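Long-range contact in putative PII-like nitrogen regulatory protein (Shewanella baltica, PDB 3CE8), which is of unknown function but resembles the PII nitrogen regulatory proteins, which suggests a signalling or regulatory role: residues T22-K35 with E77-Q90. Numbering follows the deposited sequence. Where two conformers were deposited one is given.
Sequences TEQLLVLIAQNDIK and EFCKFEIMHPAAQQ. With EDO (1,2-ethanediol), chain E.
Gln24 and His85 meet because each side chain leaves its strand with CG turned into the gap between N and C of its own backbone (chi1 57° and 65°), and beyond CG the glutamine runs extended. They face each other as a hydrogen-bonded pair of two central antiparallel strands, 23-31 and 74-86, in the ferredoxin-like sheet expected of a PII-like protein; helices 35-42 and 90-100 follow these strands. Gln24 NE2 gives one proton to His85 NE2 (3.1 Å), lying 32° out of the ring plane with its amide almost perpendicular to the imidazole, and the other to Gln90 OE1 (2.6 Å), on a lone pair, the two amides nearly coplanar. The other ring nitrogen, His85 ND1, donates in the ring plane to Ile83 O (2.9 Å), which fixes the imidazole's rotation. A leucine here would probably leave Gln24 NE2 without one acceptor and Ile83 O without its second donor. On the other face, Leu25 packs against Met84 in the conformer modelled here, one of two, and Val27 CG2 lies alongside Glu82 CG at 4.0 Å; Trp109 of the second subunit packs on Glu82 and Met84. Toward the Gln31 end of strand 23-31, Ala30 CB approaches the edge of the Phe81 ring, 4.0 Å from CE1, and Ile38 of helix 35-42 touches both Ala30 and Phe81. Ile83 O itself is gripped from opposite faces of its carbonyl plane, by His85 ND1 and by Leu26 N at 2.9 Å.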
ATOM      1  N   THR A  22     -15.418  -9.830   1.412  1.00 39.67           N
ATOM      2  CA  THR A  22     -15.279 -10.836   0.352  1.00 35.47           C
ATOM      3  C   THR A  22     -14.342 -10.271  -0.729  1.00 31.17           C
ATOM      4  O   THR A  22     -13.920 -10.977  -1.625  1.00 28.42           O
ATOM      5  CB  THR A  22     -16.616 -11.219  -0.263  1.00 35.58           C
ATOM      6  OG1 THR A  22     -17.248 -10.036  -0.775  1.00 34.45           O
ATOM      7  CG2 THR A  22     -17.513 -11.933   0.781  1.00 37.20           C
ATOM      8  N   GLU A  23     -14.043  -8.978  -0.602  1.00 28.57           N
ATOM      9  CA  GLU A  23     -13.054  -8.280  -1.470  1.00 27.49           C
ATOM     10  C   GLU A  23     -11.726  -8.300  -0.770  1.00 25.72           C
ATOM     11  O   GLU A  23     -11.619  -8.167   0.456  1.00 26.06           O
ATOM     12  CB  GLU A  23     -13.383  -6.817  -1.780  1.00 27.13           C
ATOM     13  CG  GLU A  23     -14.567  -6.622  -2.701  1.00 32.02           C
ATOM     14  CD  GLU A  23     -14.309  -7.059  -4.129  1.00 31.04           C
ATOM     15  OE1 GLU A  23     -13.252  -6.702  -4.688  1.00 37.88           O
ATOM     16  OE2 GLU A  23     -15.193  -7.726  -4.705  1.00 35.24           O
ATOM     17  N   GLN A  24     -10.703  -8.482  -1.571  1.00 23.64           N
ATOM     18  CA  GLN A  24      -9.351  -8.510  -1.049  1.00 23.08           C
ATOM     19  C   GLN A  24      -8.413  -7.917  -2.096  1.00 21.99           C
ATOM     20  O   GLN A  24      -8.756  -7.836  -3.263  1.00 21.08           O
ATOM     21  CB  GLN A  24      -8.978  -9.930  -0.630  1.00 23.65           C
ATOM     22  CG  GLN A  24      -9.099 -10.933  -1.730  1.00 26.80           C
ATOM     23  CD  GLN A  24      -8.744 -12.340  -1.284  1.00 31.01           C
ATOM     24  OE1 GLN A  24      -8.953 -12.702  -0.113  1.00 21.90           O
ATOM     25  NE2 GLN A  24      -8.209 -13.158  -2.236  1.00 26.52           N
ATOM     26  N   LEU A  25      -7.261  -7.460  -1.644  1.00 20.78           N
ATOM     27  CA  LEU A  25      -6.300  -6.791  -2.511  1.00 21.00           C
ATOM     28  C   LEU A  25      -5.099  -7.657  -2.871  1.00 20.45           C
ATOM     29  O   LEU A  25      -4.400  -8.112  -2.005  1.00 24.40           O
ATOM     30  CB  LEU A  25      -5.814  -5.508  -1.802  1.00 21.16           C
ATOM     31  CG  LEU A  25      -4.983  -4.518  -2.607  1.00 18.98           C
ATOM     32  CD1 LEU A  25      -5.888  -3.901  -3.671  1.00 15.42           C
ATOM     33  CD2 LEU A  25      -4.303  -3.450  -1.698  1.00 16.88           C
ATOM     34  N   LEU A  26      -4.886  -7.909  -4.146  1.00 19.70           N
ATOM     35  CA  LEU A  26      -3.669  -8.604  -4.571  1.00 20.81           C
ATOM     36  C   LEU A  26      -2.619  -7.584  -4.886  1.00 20.97           C
ATOM     37  O   LEU A  26      -2.864  -6.642  -5.631  1.00 21.91           O
ATOM     38  CB  LEU A  26      -3.888  -9.458  -5.826  1.00 21.84           C
ATOM     39  CG  LEU A  26      -2.645 -10.085  -6.461  1.00 21.42           C
ATOM     40  CD1 LEU A  26      -2.003 -11.156  -5.583  1.00 15.43           C
ATOM     41  CD2 LEU A  26      -3.115 -10.684  -7.755  1.00 21.64           C
ATOM     42  N   VAL A  27      -1.480  -7.736  -4.235  1.00 21.20           N
ATOM     43  CA  VAL A  27      -0.307  -6.883  -4.499  1.00 21.05           C
ATOM     44  C   VAL A  27       0.740  -7.786  -5.100  1.00 21.63           C
ATOM     45  O   VAL A  27       1.073  -8.858  -4.572  1.00 20.77           O
ATOM     46  CB  VAL A  27       0.282  -6.201  -3.258  1.00 20.40           C
ATOM     47  CG1 VAL A  27       1.527  -5.406  -3.671  1.00 13.26           C
ATOM     48  CG2 VAL A  27      -0.776  -5.313  -2.596  1.00 17.37           C
ATOM     49  N   LEU A  28       1.232  -7.325  -6.234  1.00 22.92           N
ATOM     50  CA  LEU A  28       2.154  -8.090  -7.097  1.00 22.32           C
ATOM     51  C   LEU A  28       3.335  -7.233  -7.519  1.00 21.50           C
ATOM     52  O   LEU A  28       3.150  -6.142  -8.045  1.00 21.57           O
ATOM     53  CB  LEU A  28       1.346  -8.558  -8.322  1.00 21.68           C
ATOM     54  CG  LEU A  28       2.057  -9.242  -9.479  1.00 27.92           C
ATOM     55  CD1 LEU A  28       2.608 -10.615  -9.090  1.00 31.88           C
ATOM     56  CD2 LEU A  28       1.058  -9.355 -10.613  1.00 29.61           C
ATOM     57  N   ILE A  29       4.541  -7.713  -7.219  1.00 21.15           N
ATOM     58  CA  ILE A  29       5.786  -7.003  -7.556  1.00 20.87           C
ATOM     59  C   ILE A  29       6.375  -7.686  -8.775  1.00 22.33           C
ATOM     60  O   ILE A  29       7.035  -8.716  -8.673  1.00 22.99           O
ATOM     61  CB  ILE A  29       6.794  -6.979  -6.380  1.00 20.96           C
ATOM     62  CG1 ILE A  29       6.109  -6.445  -5.120  1.00 21.08           C
ATOM     63  CG2 ILE A  29       8.000  -6.141  -6.705  1.00 13.39           C
ATOM     64  CD1 ILE A  29       5.339  -5.178  -5.366  1.00 25.23           C
ATOM     65  N   ALA A  30       6.108  -7.062  -9.919  1.00 22.95           N
ATOM     66  CA  ALA A  30       6.436  -7.551 -11.252  1.00 22.46           C
ATOM     67  C   ALA A  30       7.611  -6.851 -11.868  1.00 25.35           C
ATOM     68  O   ALA A  30       7.855  -5.653 -11.694  1.00 27.79           O
ATOM     69  CB  ALA A  30       5.222  -7.396 -12.168  1.00 21.03           C
ATOM     70  N   GLN A  31       8.322  -7.618 -12.661  1.00 26.49           N
ATOM     71  CA  GLN A  31       9.499  -7.088 -13.344  1.00 27.83           C
ATOM     72  C   GLN A  31       8.987  -6.236 -14.479  1.00 26.39           C
ATOM     73  O   GLN A  31       7.923  -6.481 -15.009  1.00 25.71           O
ATOM     74  CB  GLN A  31      10.402  -8.220 -13.812  1.00 28.93           C
ATOM     75  CG  GLN A  31      10.426  -9.377 -12.797  1.00 36.75           C
ATOM     76  CD  GLN A  31      11.591 -10.299 -12.994  1.00 45.08           C
ATOM     77  OE1 GLN A  31      12.728  -9.843 -13.146  1.00 45.13           O
ATOM     78  NE2 GLN A  31      11.330 -11.612 -12.957  1.00 49.93           N
ATOM     79  N   ASN A  32       9.735  -5.203 -14.809  1.00 27.41           N
ATOM     80  CA  ASN A  32       9.299  -4.222 -15.819  1.00 28.70           C
ATOM     81  C   ASN A  32       9.019  -4.790 -17.201  1.00 28.33           C
ATOM     82  O   ASN A  32       8.212  -4.240 -17.941  1.00 28.66           O
ATOM     83  CB  ASN A  32      10.261  -3.021 -15.909  1.00 29.81           C
ATOM     84  CG  ASN A  32      10.121  -2.067 -14.703  1.00 34.49           C
ATOM     85  OD1 ASN A  32       9.051  -1.957 -14.087  1.00 39.27           O
ATOM     86  ND2 ASN A  32      11.200  -1.360 -14.383  1.00 40.13           N
ATOM     87  N   ASP A  33       9.632  -5.921 -17.513  1.00 27.64           N
ATOM     88  CA  ASP A  33       9.475  -6.538 -18.844  1.00 27.42           C
ATOM     89  C   ASP A  33       8.135  -7.276 -19.070  1.00 26.54           C
ATOM     90  O   ASP A  33       7.624  -7.323 -20.198  1.00 26.50           O
ATOM     91  CB  ASP A  33      10.692  -7.404 -19.228  1.00 27.76           C
ATOM     92  CG  ASP A  33      10.961  -8.530 -18.253  1.00 30.55           C
ATOM     93  OD1 ASP A  33      10.086  -8.815 -17.404  1.00 37.11           O
ATOM     94  OD2 ASP A  33      12.053  -9.132 -18.343  1.00 31.60           O
ATOM     95  N   ILE A  34       7.551  -7.811 -18.006  1.00 25.17           N
ATOM     96  CA  ILE A  34       6.267  -8.551 -18.137  1.00 24.05           C
ATOM     97  C   ILE A  34       5.106  -7.663 -17.739  1.00 23.25           C
ATOM     98  O   ILE A  34       3.971  -8.112 -17.609  1.00 22.99           O
ATOM     99  CB  ILE A  34       6.185  -9.875 -17.318  1.00 23.67           C
ATOM    100  CG1 ILE A  34       6.412  -9.605 -15.825  1.00 24.42           C
ATOM    101  CG2 ILE A  34       7.134 -10.901 -17.869  1.00 22.44           C
ATOM    102  CD1 ILE A  34       6.079 -10.783 -14.900  1.00 23.67           C
ATOM    103  N   LYS A  35       5.424  -6.388 -17.585  1.00 23.76           N
ATOM    104  CA  LYS A  35       4.458  -5.352 -17.162  1.00 24.92           C
ATOM    105  C   LYS A  35       3.228  -5.275 -18.080  1.00 24.97           C
ATOM    106  O   LYS A  35       2.069  -5.289 -17.631  1.00 24.29           O
ATOM    107  CB  LYS A  35       5.173  -3.978 -17.065  1.00 26.32           C
ATOM    108  CG  LYS A  35       4.256  -2.751 -16.875  1.00 30.48           C
ATOM    109  CD  LYS A  35       5.002  -1.480 -16.361  1.00 33.16           C
ATOM    110  CE  LYS A  35       5.959  -0.851 -17.376  1.00 34.65           C
ATOM    111  NZ  LYS A  35       6.709   0.312 -16.794  1.00 33.88           N
ATOM    112  N   GLU A  77      14.488  -2.006  -9.738  1.00 34.12           N
ATOM    113  CA  GLU A  77      13.200  -1.328  -9.955  1.00 32.47           C
ATOM    114  C   GLU A  77      12.125  -2.217 -10.568  1.00 29.60           C
ATOM    115  O   GLU A  77      12.324  -2.895 -11.576  1.00 28.76           O
ATOM    116  CB  GLU A  77      13.397  -0.094 -10.851  1.00 33.48           C
ATOM    117  CG  GLU A  77      12.166   0.811 -10.993  1.00 40.92           C
ATOM    118  CD  GLU A  77      12.038   1.825  -9.841  1.00 50.47           C
ATOM    119  OE1 GLU A  77      13.076   2.140  -9.208  1.00 58.44           O
ATOM    120  OE2 GLU A  77      10.918   2.329  -9.581  1.00 53.04           O
ATOM    121  N   PHE A  78      10.965  -2.177  -9.933  1.00 27.76           N
ATOM    122  CA  PHE A  78       9.808  -2.974 -10.349  1.00 26.48           C
ATOM    123  C   PHE A  78       8.541  -2.177 -10.492  1.00 24.62           C
ATOM    124  O   PHE A  78       8.401  -1.020 -10.123  1.00 22.91           O
ATOM    125  CB  PHE A  78       9.478  -4.095  -9.342  1.00 26.92           C
ATOM    126  CG  PHE A  78      10.639  -4.976  -8.989  1.00 25.83           C
ATOM    127  CD1 PHE A  78      11.538  -4.597  -8.008  1.00 26.61           C
ATOM    128  CD2 PHE A  78      10.807  -6.195  -9.599  1.00 27.77           C
ATOM    129  CE1 PHE A  78      12.599  -5.397  -7.662  1.00 23.70           C
ATOM    130  CE2 PHE A  78      11.875  -7.007  -9.261  1.00 26.30           C
ATOM    131  CZ  PHE A  78      12.765  -6.603  -8.292  1.00 23.74           C
ATOM    132  N   CYS A  79       7.582  -2.915 -10.967  1.00 24.89           N
ATOM    133  CA  CYS A  79       6.266  -2.404 -11.173  1.00 26.50           C
ATOM    134  C   CYS A  79       5.367  -3.057 -10.141  1.00 24.70           C
ATOM    135  O   CYS A  79       5.315  -4.266 -10.022  1.00 25.50           O
ATOM    136  CB  CYS A  79       5.825  -2.716 -12.604  1.00 28.42           C
ATOM    137  SG  CYS A  79       4.188  -2.067 -13.032  1.00 45.02           S
ATOM    138  N   LYS A  80       4.684  -2.227  -9.374  1.00 22.82           N
ATOM    139  CA  LYS A  80       3.791  -2.693  -8.335  1.00 22.25           C
ATOM    140  C   LYS A  80       2.346  -2.452  -8.722  1.00 22.10           C
ATOM    141  O   LYS A  80       1.850  -1.311  -8.857  1.00 20.96           O
ATOM    142  CB  LYS A  80       4.117  -2.018  -7.000  1.00 21.66           C
ATOM    143  CG  LYS A  80       3.248  -2.399  -5.791  1.00 20.04           C
ATOM    144  CD  LYS A  80       3.500  -1.383  -4.659  1.00 24.29           C
ATOM    145  CE  LYS A  80       2.688  -1.565  -3.403  1.00 28.61           C
ATOM    146  NZ  LYS A  80       2.885  -0.416  -2.450  1.00 31.53           N
ATOM    147  N   PHE A  81       1.704  -3.599  -8.873  1.00 21.81           N
ATOM    148  CA  PHE A  81       0.301  -3.711  -9.218  1.00 22.19           C
ATOM    149  C   PHE A  81      -0.503  -3.962  -7.972  1.00 21.85           C
ATOM    150  O   PHE A  81      -0.097  -4.710  -7.089  1.00 23.44           O
ATOM    151  CB  PHE A  81       0.045  -4.915 -10.145  1.00 22.82           C
ATOM    152  CG  PHE A  81       0.520  -4.731 -11.588  1.00 25.61           C
ATOM    153  CD1 PHE A  81       1.810  -5.067 -11.963  1.00 25.11           C
ATOM    154  CD2 PHE A  81      -0.350  -4.270 -12.569  1.00 23.84           C
ATOM    155  CE1 PHE A  81       2.216  -4.915 -13.268  1.00 26.09           C
ATOM    156  CE2 PHE A  81       0.065  -4.104 -13.870  1.00 23.65           C
ATOM    157  CZ  PHE A  81       1.336  -4.430 -14.225  1.00 22.88           C
ATOM    158  N   GLU A  82      -1.652  -3.316  -7.920  1.00 20.47           N
ATOM    159  CA  GLU A  82      -2.634  -3.553  -6.866  1.00 20.93           C
ATOM    160  C   GLU A  82      -3.967  -3.816  -7.532  1.00 20.81           C
ATOM    161  O   GLU A  82      -4.466  -2.998  -8.322  1.00 20.41           O
ATOM    162  CB  GLU A  82      -2.705  -2.389  -5.881  1.00 22.26           C
ATOM    163  CG  GLU A  82      -1.434  -2.254  -5.074  1.00 22.04           C
ATOM    164  CD  GLU A  82      -1.535  -1.301  -3.899  1.00 29.61           C
ATOM    165  OE1 GLU A  82      -2.565  -0.627  -3.688  1.00 37.80           O
ATOM    166  OE2 GLU A  82      -0.560  -1.256  -3.150  1.00 34.62           O
ATOM    167  N   ILE A  83      -4.494  -4.995  -7.213  1.00 21.15           N
ATOM    168  CA  ILE A  83      -5.698  -5.540  -7.825  1.00 21.32           C
ATOM    169  C   ILE A  83      -6.751  -6.044  -6.843  1.00 22.59           C
ATOM    170  O   ILE A  83      -6.657  -7.104  -6.233  1.00 24.33           O
ATOM    171  CB  ILE A  83      -5.312  -6.706  -8.764  1.00 21.54           C
ATOM    172  CG1 ILE A  83      -4.172  -6.258  -9.685  1.00 21.17           C
ATOM    173  CG2 ILE A  83      -6.524  -7.241  -9.569  1.00 21.63           C
ATOM    174  CD1 ILE A  83      -3.267  -7.374 -10.004  1.00 16.03           C
HETATM  175  N   MSE A  84      -7.757  -5.214  -6.707  1.00 22.51           N
HETATM  176  CA  MSE A  84      -8.914  -5.510  -5.884  0.50 21.87           C
HETATM  177  C   MSE A  84      -9.719  -6.535  -6.664  1.00 22.75           C
HETATM  178  O   MSE A  84      -9.941  -6.394  -7.876  1.00 24.08           O
HETATM  179  CB  MSE A  84      -9.769  -4.263  -5.612  0.50 21.10           C
HETATM  180  CG  MSE A  84     -10.903  -4.523  -4.643  0.50 19.91           C
HETATM  181 SE   MSE A  84     -10.217  -4.673  -2.853  0.38 17.60          SE
HETATM  182  CE  MSE A  84      -9.318  -2.959  -2.756  0.50 24.51           C
ATOM    183  N   HIS A  85     -10.132  -7.574  -5.956  1.00 22.89           N
ATOM    184  CA  HIS A  85     -10.881  -8.657  -6.541  1.00 21.94           C
ATOM    185  C   HIS A  85     -11.653  -9.432  -5.488  1.00 21.88           C
ATOM    186  O   HIS A  85     -11.279  -9.432  -4.319  1.00 22.48           O
ATOM    187  CB  HIS A  85      -9.903  -9.621  -7.224  1.00 23.63           C
ATOM    188  CG  HIS A  85      -8.964 -10.304  -6.268  1.00 22.46           C
ATOM    189  ND1 HIS A  85      -7.841  -9.679  -5.747  1.00 19.28           N
ATOM    190  CD2 HIS A  85      -8.991 -11.546  -5.726  1.00 17.90           C
ATOM    191  CE1 HIS A  85      -7.229 -10.509  -4.914  1.00 22.83           C
ATOM    192  NE2 HIS A  85      -7.907 -11.644  -4.876  1.00 18.43           N
ATOM    193  N   PRO A  86     -12.735 -10.096  -5.904  1.00 20.91           N
ATOM    194  CA  PRO A  86     -13.448 -10.951  -4.983  1.00 20.93           C
ATOM    195  C   PRO A  86     -12.632 -12.189  -4.589  1.00 21.48           C
ATOM    196  O   PRO A  86     -12.000 -12.848  -5.421  1.00 21.37           O
ATOM    197  CB  PRO A  86     -14.701 -11.375  -5.768  1.00 22.21           C
ATOM    198  CG  PRO A  86     -14.652 -10.679  -7.114  1.00 22.59           C
ATOM    199  CD  PRO A  86     -13.260 -10.159  -7.284  1.00 21.80           C
ATOM    200  N   ALA A  87     -12.687 -12.491  -3.306  1.00 20.85           N
ATOM    201  CA  ALA A  87     -11.973 -13.618  -2.733  1.00 20.48           C
ATOM    202  C   ALA A  87     -12.308 -14.895  -3.481  1.00 19.58           C
ATOM    203  O   ALA A  87     -11.481 -15.793  -3.633  1.00 19.68           O
ATOM    204  CB  ALA A  87     -12.312 -13.765  -1.209  1.00 20.30           C
ATOM    205  N   ALA A  88     -13.516 -14.925  -4.009  1.00 19.82           N
ATOM    206  CA  ALA A  88     -14.046 -16.120  -4.702  1.00 19.50           C
ATOM    207  C   ALA A  88     -13.332 -16.413  -6.026  1.00 20.53           C
ATOM    208  O   ALA A  88     -13.392 -17.523  -6.545  1.00 20.21           O
ATOM    209  CB  ALA A  88     -15.533 -15.967  -4.975  1.00 17.81           C
ATOM    210  N   GLN A  89     -12.650 -15.391  -6.535  1.00 21.21           N
ATOM    211  CA  GLN A  89     -12.001 -15.414  -7.850  1.00 21.06           C
ATOM    212  C   GLN A  89     -10.477 -15.342  -7.707  1.00 20.68           C
ATOM    213  O   GLN A  89      -9.738 -15.122  -8.666  1.00 20.65           O
ATOM    214  CB  GLN A  89     -12.452 -14.203  -8.637  1.00 21.85           C
ATOM    215  CG  GLN A  89     -13.941 -14.014  -8.700  1.00 24.68           C
ATOM    216  CD  GLN A  89     -14.593 -14.908  -9.697  1.00 26.99           C
ATOM    217  OE1 GLN A  89     -13.920 -15.531 -10.517  1.00 31.02           O
ATOM    218  NE2 GLN A  89     -15.921 -14.975  -9.650  1.00 31.96           N
ATOM    219  N   GLN A  90     -10.037 -15.548  -6.484  1.00 20.20           N
ATOM    220  CA  GLN A  90      -8.619 -15.522  -6.161  1.00 22.15           C
ATOM    221  C   GLN A  90      -7.790 -16.500  -7.014  1.00 21.49           C
ATOM    222  O   GLN A  90      -6.746 -16.131  -7.559  1.00 22.41           O
ATOM    223  CB  GLN A  90      -8.394 -15.835  -4.674  1.00 22.61           C
ATOM    224  CG  GLN A  90      -6.948 -15.623  -4.223  1.00 27.71           C
ATOM    225  CD  GLN A  90      -6.698 -16.125  -2.814  1.00 31.71           C
ATOM    226  OE1 GLN A  90      -7.046 -15.469  -1.834  1.00 35.31           O
ATOM    227  NE2 GLN A  90      -6.066 -17.296  -2.713  1.00 37.88           N
TER
HETATM  228  C1  EDO E 105      -7.250  -1.290  -6.926  1.00 81.79           C
HETATM  229  O1  EDO E 105      -6.221  -0.526  -7.563  1.00 80.99           O
HETATM  230  C2  EDO E 105      -8.580  -1.137  -7.643  1.00 81.06           C
HETATM  231  O2  EDO E 105      -8.653  -2.401  -8.272  1.00 79.27           O